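Local coordinates for protein oxidoreductase (PDB 1ZH8) that probably catalyses NADP-dependent oxidation or reduction at a CH-OH/carbonyl centre, as a member of the GFO/IDH/MocA family, at residues G22-G27 / A49-T54; V86-P91 / V109-P114; L234-E239 / G246-S251. All blocks are in the same frame, centred on the assembly; numbering follows the deposited sequence.

In the fold
From the N terminus, strand 19-24 passes through helix 28-39 to strand 45-51, and interaction 1 closes that first beta-alpha-beta unit. The chain then crosses to the other half of the parallel sheet, past strand 19-24, where interaction 2 closes a second such unit, strand 85-88 through helix 95-104 to strand 108-112. The two contacts follow one another without nesting, yet strands 19-24 and 85-88 are neighbours, so they touch, with centres about 11 Å apart, and both hold the NADP. Interaction 3 comes later, closing a short hairpin in the mixed sheet of the C-terminal domain, its centre about 27 Å from that of interaction 2 and about 36 Å from that of interaction 1.

Interaction 1 (G22-G27 / A49-T54); sequences GIVGCG and AVTSRT. With NAP (NADP nicotinamide-adenine-dinucleotide phosphate), chain D.
Ile23 and Ala49 begin the parallel backbone pairing of 22-27 with 49-54, part of the first beta-alpha-beta unit of a Rossmann fold: Ile23 N gives a hydrogen bond to Ala49 O (2.9 Å), Thr51 N one to Ile23 O, and Gly25 N one to Thr51 O. Beyond the strands a side chain takes over, since Cys26 N points almost straight at Ser52 OG (3.0 Å, 168°).

Apolar contacts flank these bonds. Ile23 and Val50 lie side by side on one face, with Ile23 CB 3.9 Å from Val50 CG2, while Val24 CG1 meets Thr51 CG2 on the other at 3.7 Å. With SG anti to its carbonyl carbon (chi1 -57°), Cys26 reaches back to Val50 CG1.

The 2'-phosphate of NADP is held by the second segment, consistent with a preference for NADP. Ser52 OG, which accepts the Cys26 bond, donates to NADP O1X (2.7 Å), as does Thr54 N. Thr54 OG1 donates to O3X (2.6 Å), which also meets the edge of the Arg53 guanidinium through NE (3.0 Å); adenine C8A lies over a face of that group. Bare Gly25 admits the adenosine ribose, its CA 3.5 Å from O4B.

Around the contact, Asp184 forms a salt bridge with Arg53, helix 55-65 covers Ile23 and Val50 through Phe61, helix 74-79 covers Val24 and Thr51, and strand 85-88 pairs with the far edge of 22-24.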
loop_
_atom_site.group_PDB
_atom_site.type_symbol
_atom_site.label_atom_id
_atom_site.label_comp_id
_atom_site.label_asym_id
_atom_site.label_seq_id
_atom_site.Cartn_x
_atom_site.Cartn_y
_atom_site.Cartn_z
ATOM N N GLY A 22 -42.136 -7.646 1.248
ATOM C CA GLY A 22 -41.932 -9.089 1.127
ATOM C C GLY A 22 -40.457 -9.416 1.261
ATOM O O GLY A 22 -39.605 -8.782 0.615
ATOM N N ILE A 23 -40.144 -10.374 2.131
ATOM C CA ILE A 23 -38.768 -10.821 2.329
ATOM C C ILE A 23 -38.491 -12.005 1.414
ATOM O O ILE A 23 -39.246 -12.970 1.418
ATOM C CB ILE A 23 -38.526 -11.237 3.779
ATOM C CG1 ILE A 23 -39.029 -10.153 4.760
ATOM C CG2 ILE A 23 -37.066 -11.609 3.988
ATOM C CD1 ILE A 23 -38.366 -8.773 4.680
ATOM N N VAL A 24 -37.438 -11.928 0.607
ATOM C CA VAL A 24 -37.117 -13.007 -0.322
ATOM C C VAL A 24 -35.697 -13.489 -0.068
ATOM O O VAL A 24 -34.732 -12.748 -0.277
ATOM C CB VAL A 24 -37.225 -12.580 -1.810
ATOM C CG1 VAL A 24 -37.018 -13.817 -2.736
ATOM C CG2 VAL A 24 -38.544 -11.848 -2.108
ATOM N N GLY A 25 -35.576 -14.739 0.357
ATOM C CA GLY A 25 -34.294 -15.308 0.741
ATOM C C GLY A 25 -34.093 -15.170 2.235
ATOM O O GLY A 25 -33.585 -14.163 2.694
ATOM N N CYS A 26 -34.494 -16.185 2.990
ATOM C CA CYS A 26 -34.458 -16.126 4.437
ATOM C C CYS A 26 -33.195 -16.793 4.968
ATOM O O CYS A 26 -33.232 -17.915 5.487
ATOM C CB CYS A 26 -35.694 -16.817 4.993
ATOM S SG CYS A 26 -37.248 -16.112 4.383
ATOM N N GLY A 27 -32.072 -16.101 4.815
ATOM C CA GLY A 27 -30.777 -16.606 5.242
ATOM C C GLY A 27 -30.165 -15.681 6.276
ATOM O O GLY A 27 -30.880 -14.987 7.014
ATOM N N ALA A 49 -45.269 -10.744 3.579
ATOM C CA ALA A 49 -44.996 -11.965 2.812
ATOM C C ALA A 49 -43.547 -12.389 2.874
ATOM O O ALA A 49 -42.655 -11.575 3.080
ATOM C CB ALA A 49 -45.449 -11.827 1.352
ATOM N N VAL A 50 -43.323 -13.676 2.646
ATOM C CA VAL A 50 -42.038 -14.305 2.883
ATOM C C VAL A 50 -41.931 -15.506 1.946
ATOM O O VAL A 50 -42.933 -16.186 1.663
ATOM C CB VAL A 50 -41.926 -14.711 4.390
ATOM C CG1 VAL A 50 -41.130 -15.957 4.589
ATOM C CG2 VAL A 50 -41.342 -13.568 5.212
ATOM N N THR A 51 -40.725 -15.738 1.428
ATOM C CA THR A 51 -40.466 -16.886 0.566
ATOM C C THR A 51 -38.985 -17.239 0.627
ATOM O O THR A 51 -38.149 -16.360 0.852
ATOM C CB THR A 51 -40.904 -16.594 -0.885
ATOM O OG1 THR A 51 -40.903 -17.803 -1.651
ATOM C CG2 THR A 51 -39.996 -15.562 -1.539
ATOM N N SER A 52 -38.656 -18.522 0.468
ATOM C CA SER A 52 -37.249 -18.936 0.455
ATOM C C SER A 52 -37.065 -20.175 -0.427
ATOM O O SER A 52 -38.048 -20.745 -0.860
ATOM C CB SER A 52 -36.754 -19.191 1.884
ATOM O OG SER A 52 -35.371 -18.868 1.997
ATOM N N ARG A 53 -35.829 -20.580 -0.712
ATOM C CA ARG A 53 -35.604 -21.855 -1.414
ATOM C C ARG A 53 -36.120 -23.057 -0.607
ATOM O O ARG A 53 -36.835 -23.890 -1.156
ATOM C CB ARG A 53 -34.124 -22.048 -1.809
ATOM C CG ARG A 53 -33.774 -23.475 -2.329
ATOM C CD ARG A 53 -32.295 -23.587 -2.716
ATOM N NE ARG A 53 -31.415 -23.251 -1.593
ATOM C CZ ARG A 53 -30.099 -23.074 -1.668
ATOM N NH1 ARG A 53 -29.457 -23.200 -2.822
ATOM N NH2 ARG A 53 -29.419 -22.773 -0.571
ATOM N N THR A 54 -35.730 -23.137 0.674
ATOM C CA THR A 54 -36.228 -24.152 1.623
ATOM C C THR A 54 -37.445 -23.602 2.403
ATOM O O THR A 54 -37.348 -22.617 3.121
ATOM C CB THR A 54 -35.143 -24.558 2.653
ATOM O OG1 THR A 54 -33.892 -24.753 1.997
ATOM C CG2 THR A 54 -35.517 -25.830 3.362
HETATM P PA NAP D . -27.364 -16.919 2.677
HETATM O O1A NAP D . -27.367 -17.188 4.138
HETATM O O2A NAP D . -26.948 -18.074 1.866
HETATM O O5B NAP D . -28.808 -16.354 2.270
HETATM C C5B NAP D . -29.333 -16.600 0.986
HETATM C C4B NAP D . -30.782 -17.018 1.147
HETATM O O4B NAP D . -31.424 -17.061 -0.120
HETATM C C3B NAP D . -30.909 -18.416 1.741
HETATM O O3B NAP D . -32.042 -18.366 2.558
HETATM C C2B NAP D . -31.168 -19.250 0.498
HETATM O O2B NAP D . -31.701 -20.570 0.530
HETATM C C1B NAP D . -32.082 -18.311 -0.259
HETATM N N9A NAP D . -32.190 -18.700 -1.663
HETATM C C8A NAP D . -31.235 -19.298 -2.455
HETATM N N7A NAP D . -31.757 -19.462 -3.690
HETATM C C5A NAP D . -33.029 -18.982 -3.688
HETATM C C6A NAP D . -34.017 -18.899 -4.660
HETATM N N6A NAP D . -33.806 -19.365 -5.880
HETATM N N1A NAP D . -35.228 -18.331 -4.363
HETATM C C2A NAP D . -35.467 -17.862 -3.094
HETATM N N3A NAP D . -34.500 -17.948 -2.125
HETATM C C4A NAP D . -33.304 -18.496 -2.420
HETATM O O3 NAP D . -26.354 -15.717 2.379
HETATM P PN NAP D . -26.447 -14.266 3.065
HETATM O O1N NAP D . -27.725 -14.009 3.802
HETATM O O2N NAP D . -25.131 -14.169 3.682
HETATM O O5D NAP D . -26.447 -13.242 1.821
HETATM C C5D NAP D . -27.599 -12.903 1.068
HETATM C C4D NAP D . -27.398 -11.518 0.458
HETATM O O4D NAP D . -27.130 -10.592 1.505
HETATM C C3D NAP D . -26.182 -11.493 -0.472
HETATM O O3D NAP D . -26.447 -10.727 -1.623
HETATM C C2D NAP D . -25.090 -10.827 0.331
HETATM O O2D NAP D . -24.173 -10.119 -0.477
HETATM C C1D NAP D . -25.898 -9.926 1.253
HETATM N N1N NAP D . -25.167 -9.660 2.490
HETATM C C2N NAP D . -24.894 -8.361 2.808
HETATM C C3N NAP D . -24.189 -8.045 3.973
HETATM C C7N NAP D . -24.082 -6.613 4.438
HETATM O O7N NAP D . -23.326 -6.386 5.604
HETATM N N7N NAP D . -24.687 -5.606 3.778
HETATM C C4N NAP D . -23.771 -9.080 4.819
HETATM C C5N NAP D . -24.067 -10.410 4.494
HETATM C C6N NAP D . -24.770 -10.690 3.318
HETATM P P2B NAP D . -32.485 -21.404 1.661
HETATM O O1X NAP D . -33.971 -21.112 1.635
HETATM O O2X NAP D . -31.967 -21.076 3.043
HETATM O O3X NAP D . -32.218 -22.849 1.300
#

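Interaction 2 (V86-P91 / V109-P114). With NAP (NADP nicotinamide-adenine-dinucleotide phosphate), chain D.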
loop_
_atom_site.group_PDB
_atom_site.type_symbol
_atom_site.label_atom_id
_atom_site.label_comp_id
_atom_site.label_asym_id
_atom_site.label_seq_id
_atom_site.Cartn_x
_atom_site.Cartn_y
_atom_site.Cartn_z
ATOM N N VAL A 86 -40.261 -5.477 -2.277
ATOM C CA VAL A 86 -39.647 -6.707 -1.848
ATOM C C VAL A 86 -38.195 -6.445 -1.442
ATOM O O VAL A 86 -37.537 -5.512 -1.932
ATOM C CB VAL A 86 -39.766 -7.826 -2.926
ATOM C CG1 VAL A 86 -41.254 -8.197 -3.184
ATOM C CG2 VAL A 86 -39.082 -7.429 -4.245
ATOM N N ASP A 87 -37.726 -7.240 -0.493
ATOM C CA ASP A 87 -36.363 -7.159 -0.020
ATOM C C ASP A 87 -35.629 -8.431 -0.432
ATOM O O ASP A 87 -35.987 -9.527 -0.001
ATOM C CB ASP A 87 -36.387 -6.991 1.500
ATOM C CG ASP A 87 -35.001 -6.907 2.115
ATOM O OD1 ASP A 87 -34.034 -6.575 1.378
ATOM O OD2 ASP A 87 -34.886 -7.168 3.346
ATOM N N LEU A 88 -34.611 -8.289 -1.273
ATOM C CA LEU A 88 -33.904 -9.454 -1.772
ATOM C C LEU A 88 -32.603 -9.645 -1.024
ATOM O O LEU A 88 -31.708 -8.783 -1.078
ATOM C CB LEU A 88 -33.653 -9.357 -3.279
ATOM C CG LEU A 88 -34.783 -8.813 -4.158
ATOM C CD1 LEU A 88 -34.349 -8.603 -5.633
ATOM C CD2 LEU A 88 -36.012 -9.699 -4.065
ATOM N N THR A 89 -32.509 -10.761 -0.302
ATOM C CA THR A 89 -31.273 -11.143 0.384
ATOM C C THR A 89 -30.854 -12.508 -0.135
ATOM O O THR A 89 -30.953 -13.522 0.564
ATOM C CB THR A 89 -31.469 -11.177 1.914
ATOM O OG1 THR A 89 -32.757 -11.739 2.213
ATOM C CG2 THR A 89 -31.415 -9.752 2.479
ATOM N N LEU A 90 -30.382 -12.519 -1.376
ATOM C CA LEU A 90 -30.204 -13.740 -2.145
ATOM C C LEU A 90 -28.764 -13.916 -2.568
ATOM O O LEU A 90 -27.955 -12.971 -2.444
ATOM C CB LEU A 90 -31.047 -13.655 -3.407
ATOM C CG LEU A 90 -32.537 -13.546 -3.127
ATOM C CD1 LEU A 90 -33.244 -13.025 -4.347
ATOM C CD2 LEU A 90 -33.066 -14.883 -2.734
ATOM N N PRO A 91 -28.436 -15.120 -3.082
ATOM C CA PRO A 91 -27.199 -15.286 -3.823
ATOM C C PRO A 91 -27.167 -14.235 -4.932
ATOM O O PRO A 91 -28.147 -14.062 -5.668
ATOM C CB PRO A 91 -27.334 -16.696 -4.426
ATOM C CG PRO A 91 -28.218 -17.425 -3.478
ATOM C CD PRO A 91 -29.194 -16.381 -2.976
ATOM N N VAL A 109 -38.063 -2.509 -5.222
ATOM C CA VAL A 109 -37.089 -3.504 -4.777
ATOM C C VAL A 109 -35.981 -2.839 -3.951
ATOM O O VAL A 109 -35.369 -1.867 -4.402
ATOM C CB VAL A 109 -36.362 -4.203 -5.967
ATOM C CG1 VAL A 109 -35.667 -5.463 -5.482
ATOM C CG2 VAL A 109 -37.298 -4.543 -7.078
ATOM N N ILE A 110 -35.744 -3.358 -2.746
ATOM C CA ILE A 110 -34.481 -3.152 -2.072
ATOM C C ILE A 110 -33.654 -4.435 -2.145
ATOM O O ILE A 110 -34.115 -5.514 -1.800
ATOM C CB ILE A 110 -34.634 -2.626 -0.623
ATOM C CG1 ILE A 110 -33.253 -2.428 0.021
ATOM C CG2 ILE A 110 -35.547 -3.535 0.211
ATOM C CD1 ILE A 110 -33.279 -1.520 1.280
ATOM N N CYS A 111 -32.428 -4.312 -2.622
ATOM C CA CYS A 111 -31.631 -5.472 -2.928
ATOM C C CYS A 111 -30.245 -5.310 -2.379
ATOM O O CYS A 111 -29.645 -4.235 -2.464
ATOM C CB CYS A 111 -31.577 -5.683 -4.441
ATOM S SG CYS A 111 -30.653 -7.148 -4.955
ATOM N N GLU A 112 -29.738 -6.393 -1.823
ATOM C CA GLU A 112 -28.433 -6.401 -1.195
ATOM C C GLU A 112 -27.302 -6.220 -2.198
ATOM O O GLU A 112 -27.439 -6.548 -3.378
ATOM C CB GLU A 112 -28.227 -7.688 -0.376
ATOM C CG GLU A 112 -28.649 -7.556 1.070
ATOM C CD GLU A 112 -27.749 -6.596 1.847
ATOM O OE1 GLU A 112 -26.707 -6.163 1.301
ATOM O OE2 GLU A 112 -28.093 -6.245 2.990
ATOM N N LYS A 113 -26.189 -5.686 -1.707
ATOM C CA LYS A 113 -24.961 -5.635 -2.478
ATOM C C LYS A 113 -24.407 -7.052 -2.565
ATOM O O LYS A 113 -24.799 -7.906 -1.774
ATOM C CB LYS A 113 -23.942 -4.706 -1.794
ATOM C CG LYS A 113 -23.897 -4.756 -0.249
ATOM C CD LYS A 113 -23.554 -6.148 0.340
ATOM C CE LYS A 113 -22.155 -6.584 -0.020
ATOM N NZ LYS A 113 -21.870 -7.975 0.353
ATOM N N PRO A 114 -23.511 -7.324 -3.530
ATOM C CA PRO A 114 -23.150 -6.469 -4.678
ATOM C C PRO A 114 -24.331 -6.311 -5.628
ATOM O O PRO A 114 -25.208 -7.189 -5.659
ATOM C CB PRO A 114 -22.015 -7.249 -5.361
ATOM C CG PRO A 114 -21.518 -8.253 -4.273
ATOM C CD PRO A 114 -22.733 -8.579 -3.488
HETATM P PA NAP D . -27.364 -16.919 2.677
HETATM O O1A NAP D . -27.367 -17.188 4.138
HETATM O O2A NAP D . -26.948 -18.074 1.866
HETATM O O5B NAP D . -28.808 -16.354 2.270
HETATM C C5B NAP D . -29.333 -16.600 0.986
HETATM C C4B NAP D . -30.782 -17.018 1.147
HETATM O O4B NAP D . -31.424 -17.061 -0.120
HETATM C C3B NAP D . -30.909 -18.416 1.741
HETATM O O3B NAP D . -32.042 -18.366 2.558
HETATM C C2B NAP D . -31.168 -19.250 0.498
HETATM O O2B NAP D . -31.701 -20.570 0.530
HETATM C C1B NAP D . -32.082 -18.311 -0.259
HETATM N N9A NAP D . -32.190 -18.700 -1.663
HETATM C C8A NAP D . -31.235 -19.298 -2.455
HETATM N N7A NAP D . -31.757 -19.462 -3.690
HETATM C C5A NAP D . -33.029 -18.982 -3.688
HETATM C C6A NAP D . -34.017 -18.899 -4.660
HETATM N N6A NAP D . -33.806 -19.365 -5.880
HETATM N N1A NAP D . -35.228 -18.331 -4.363
HETATM C C2A NAP D . -35.467 -17.862 -3.094
HETATM N N3A NAP D . -34.500 -17.948 -2.125
HETATM C C4A NAP D . -33.304 -18.496 -2.420
HETATM O O3 NAP D . -26.354 -15.717 2.379
HETATM P PN NAP D . -26.447 -14.266 3.065
HETATM O O1N NAP D . -27.725 -14.009 3.802
HETATM O O2N NAP D . -25.131 -14.169 3.682
HETATM O O5D NAP D . -26.447 -13.242 1.821
HETATM C C5D NAP D . -27.599 -12.903 1.068
HETATM C C4D NAP D . -27.398 -11.518 0.458
HETATM O O4D NAP D . -27.130 -10.592 1.505
HETATM C C3D NAP D . -26.182 -11.493 -0.472
HETATM O O3D NAP D . -26.447 -10.727 -1.623
HETATM C C2D NAP D . -25.090 -10.827 0.331
HETATM O O2D NAP D . -24.173 -10.119 -0.477
HETATM C C1D NAP D . -25.898 -9.926 1.253
HETATM N N1N NAP D . -25.167 -9.660 2.490
HETATM C C2N NAP D . -24.894 -8.361 2.808
HETATM C C3N NAP D . -24.189 -8.045 3.973
HETATM C C7N NAP D . -24.082 -6.613 4.438
HETATM O O7N NAP D . -23.326 -6.386 5.604
HETATM N N7N NAP D . -24.687 -5.606 3.778
HETATM C C4N NAP D . -23.771 -9.080 4.819
HETATM C C5N NAP D . -24.067 -10.410 4.494
HETATM C C6N NAP D . -24.770 -10.690 3.318
HETATM P P2B NAP D . -32.485 -21.404 1.661
HETATM O O1X NAP D . -33.971 -21.112 1.635
HETATM O O2X NAP D . -31.967 -21.076 3.043
HETATM O O3X NAP D . -32.218 -22.849 1.300
#
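Leu88 drives its CD1 branch against Val109 CG1 (3.4 Å), the tightest apolar touch between the parallel strands 86-88 and 109-112. The same methyl rests near Cys111 SG, and Val86 CG2 adds a wider contact with Val109 CG1 at 4.1 Å, so this face is apolar, covered by helices 74-79 and 95-104. On the other face Asp87 and Ile110 run side by side. Asp87 brings OD1 to 3.6 Å from Ile110 CG2 because its CG is trans to the main-chain nitrogen (chi1 179°), while OD2 is hydrogen-bonded to His34. Backbone bonds from Ile110 N to Val86 O, Leu88 N to Ile110 O and Glu112 N to Leu88 O hold this part of the Rossmann sheet together.

Past the last of these bonds the segments part: Leu88 CA and Cys111 CA are 4.7 Å apart, but Thr89 CA and Glu112 CA 5.7 Å. Here Thr89 CG2 against Glu112 CG (3.8 Å) is the remaining side-chain touch, and the NADP fills the fork. Its carboxamide N7N donates nearly straight to Glu112 OE1 (3.2 Å, 171°), its nicotinamide-ribose O2D to Lys113 O (2.6 Å), and O3D to Leu90 O. Lys113 NZ, salt-bridged to Asp198, also bonds O2D.

Glu112, Lys113 and Pro114, the last after a cis peptide, match the EKP motif of this family. Two backbone carbonyls and the Lys113 amine thus hold the nicotinamide ribose, while Glu112 probably orients the carboxamide; His34, linking the carboxylates of Glu112 and Asp87, ties that first-shell residue to the strand core and would probably be polarised by them.

Interaction 3 (L234-E239 / G246-S251); sequences LSSIFE and GNYTIS
Phe238 lays its ring over Gly246, whose CA sits 3.7 Å from the ring centroid and 18° off its normal, a CH-pi contact at one end of an antiparallel hairpin in the C-terminal domain of the GFO/IDH/MocA fold. The ring takes this place because CG stands between the backbone N and the carbonyl carbon (chi1 47°), and the missing side chain of Gly246 makes room for it. At its edge, CE1 meets Tyr248 CB at 3.6 Å. Farther along the same face, Leu234 crosses Tyr248 at about a right angle, its CD2 3.8 Å from CE2 of that ring, and Leu234 CB lies by Ile250 CG2. Helix 195-211 covers this row through Leu196, His203 and Met207, with His203 hydrogen-bonded to the Tyr248 hydroxyl.

The opposite face carries Ser235, Ile237, Asn247 and Thr249. Ser235 OG and Thr249 OG1, on a non-hydrogen-bonded pair, share a hydrogen bond of 2.7 Å. This face packs on the second subunit, where Ile237 meets Ile237 of the neighbouring chain, so the hairpin is part of the dimer interface.

Mutual backbone bonds join Leu234 with Ile250 and Phe238 with Gly246, but between Ser236 and Tyr248 the bond from Ser236 N is weak. The same acceptor, Tyr248 O, receives a second donor: Ser236 OG, 2.7 Å away, in the carbonyl plane and on a lone pair.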
loop_
_atom_site.group_PDB
_atom_site.type_symbol
_atom_site.label_atom_id
_atom_site.label_comp_id
_atom_site.label_asym_id
_atom_site.label_seq_id
_atom_site.Cartn_x
_atom_site.Cartn_y
_atom_site.Cartn_z
ATOM N N LEU A 234 -6.094 -9.243 -1.756
ATOM C CA LEU A 234 -5.985 -8.205 -2.767
ATOM C C LEU A 234 -5.084 -7.095 -2.237
ATOM O O LEU A 234 -5.232 -6.682 -1.091
ATOM C CB LEU A 234 -7.369 -7.669 -3.105
ATOM C CG LEU A 234 -7.389 -6.480 -4.061
ATOM C CD1 LEU A 234 -6.880 -6.986 -5.403
ATOM C CD2 LEU A 234 -8.770 -5.887 -4.210
ATOM N N SER A 235 -4.125 -6.647 -3.045
ATOM C CA SER A 235 -3.372 -5.420 -2.747
ATOM C C SER A 235 -3.387 -4.496 -3.962
ATOM O O SER A 235 -3.155 -4.941 -5.102
ATOM C CB SER A 235 -1.942 -5.737 -2.336
ATOM O OG SER A 235 -1.354 -4.627 -1.684
ATOM N N SER A 236 -3.643 -3.215 -3.724
ATOM C CA SER A 236 -3.879 -2.268 -4.809
ATOM C C SER A 236 -3.339 -0.873 -4.544
ATOM O O SER A 236 -3.292 -0.423 -3.402
ATOM C CB SER A 236 -5.378 -2.155 -5.067
ATOM O OG SER A 236 -6.010 -1.566 -3.958
ATOM N N ILE A 237 -2.929 -0.196 -5.612
ATOM C CA ILE A 237 -2.774 1.262 -5.581
ATOM C C ILE A 237 -3.714 1.857 -6.591
ATOM O O ILE A 237 -4.062 1.232 -7.607
ATOM C CB ILE A 237 -1.365 1.759 -5.945
ATOM C CG1 ILE A 237 -0.792 0.944 -7.086
ATOM C CG2 ILE A 237 -0.437 1.705 -4.743
ATOM C CD1 ILE A 237 0.399 1.596 -7.699
ATOM N N PHE A 238 -4.098 3.085 -6.337
ATOM C CA PHE A 238 -4.993 3.764 -7.242
ATOM C C PHE A 238 -4.857 5.265 -7.011
ATOM O O PHE A 238 -4.208 5.716 -6.069
ATOM C CB PHE A 238 -6.448 3.291 -7.033
ATOM C CG PHE A 238 -6.872 3.244 -5.587
ATOM C CD1 PHE A 238 -6.504 2.155 -4.764
ATOM C CD2 PHE A 238 -7.627 4.270 -5.037
ATOM C CE1 PHE A 238 -6.887 2.077 -3.434
ATOM C CE2 PHE A 238 -8.029 4.207 -3.686
ATOM C CZ PHE A 238 -7.664 3.106 -2.885
ATOM N N GLU A 239 -5.465 6.039 -7.889
ATOM C CA GLU A 239 -5.455 7.472 -7.740
ATOM C C GLU A 239 -6.900 7.926 -7.894
ATOM O O GLU A 239 -7.619 7.462 -8.768
ATOM C CB GLU A 239 -4.525 8.083 -8.788
ATOM C CG GLU A 239 -4.342 9.575 -8.703
ATOM C CD GLU A 239 -3.292 10.103 -9.691
ATOM O OE1 GLU A 239 -2.881 9.365 -10.613
ATOM O OE2 GLU A 239 -2.881 11.273 -9.542
ATOM N N GLY A 246 -4.278 6.214 -3.262
ATOM C CA GLY A 246 -4.815 5.233 -2.342
ATOM C C GLY A 246 -4.047 3.932 -2.355
ATOM O O GLY A 246 -3.494 3.538 -3.390
ATOM N N ASN A 247 -3.999 3.276 -1.195
ATOM C CA ASN A 247 -3.582 1.874 -1.069
ATOM C C ASN A 247 -4.690 1.114 -0.365
ATOM O O ASN A 247 -5.131 1.491 0.715
ATOM C CB ASN A 247 -2.300 1.711 -0.233
ATOM C CG ASN A 247 -1.036 2.169 -0.953
ATOM O OD1 ASN A 247 -1.086 2.786 -2.029
ATOM N ND2 ASN A 247 0.120 1.868 -0.353
ATOM N N TYR A 248 -5.132 0.024 -0.949
ATOM C CA TYR A 248 -6.158 -0.771 -0.314
ATOM C C TYR A 248 -5.682 -2.204 -0.400
ATOM O O TYR A 248 -5.473 -2.710 -1.519
ATOM C CB TYR A 248 -7.501 -0.571 -1.025
ATOM C CG TYR A 248 -8.548 -1.642 -0.771
ATOM C CD1 TYR A 248 -9.140 -1.799 0.485
ATOM C CD2 TYR A 248 -8.975 -2.472 -1.806
ATOM C CE1 TYR A 248 -10.094 -2.766 0.700
ATOM C CE2 TYR A 248 -9.957 -3.443 -1.606
ATOM C CZ TYR A 248 -10.507 -3.588 -0.351
ATOM O OH TYR A 248 -11.479 -4.544 -0.151
ATOM N N THR A 249 -5.471 -2.820 0.774
ATOM C CA THR A 249 -4.998 -4.210 0.896
ATOM C C THR A 249 -5.911 -4.984 1.854
ATOM O O THR A 249 -6.246 -4.493 2.938
ATOM C CB THR A 249 -3.561 -4.268 1.436
ATOM O OG1 THR A 249 -2.689 -3.655 0.501
ATOM C CG2 THR A 249 -3.102 -5.675 1.644
ATOM N N ILE A 250 -6.328 -6.184 1.457
ATOM C CA ILE A 250 -7.176 -6.992 2.320
ATOM C C ILE A 250 -6.883 -8.467 2.160
ATOM O O ILE A 250 -6.621 -8.938 1.052
ATOM C CB ILE A 250 -8.672 -6.712 2.085
ATOM C CG1 ILE A 250 -9.563 -7.491 3.080
ATOM C CG2 ILE A 250 -9.059 -7.016 0.636
ATOM C CD1 ILE A 250 -11.011 -6.967 3.141
ATOM N N SER A 251 -6.917 -9.185 3.280
ATOM C CA SER A 251 -6.897 -10.643 3.291
ATOM C C SER A 251 -8.131 -11.089 4.020
ATOM O O SER A 251 -8.357 -10.703 5.149
ATOM C CB SER A 251 -5.682 -11.172 4.028
ATOM O OG SER A 251 -5.738 -12.588 4.109
#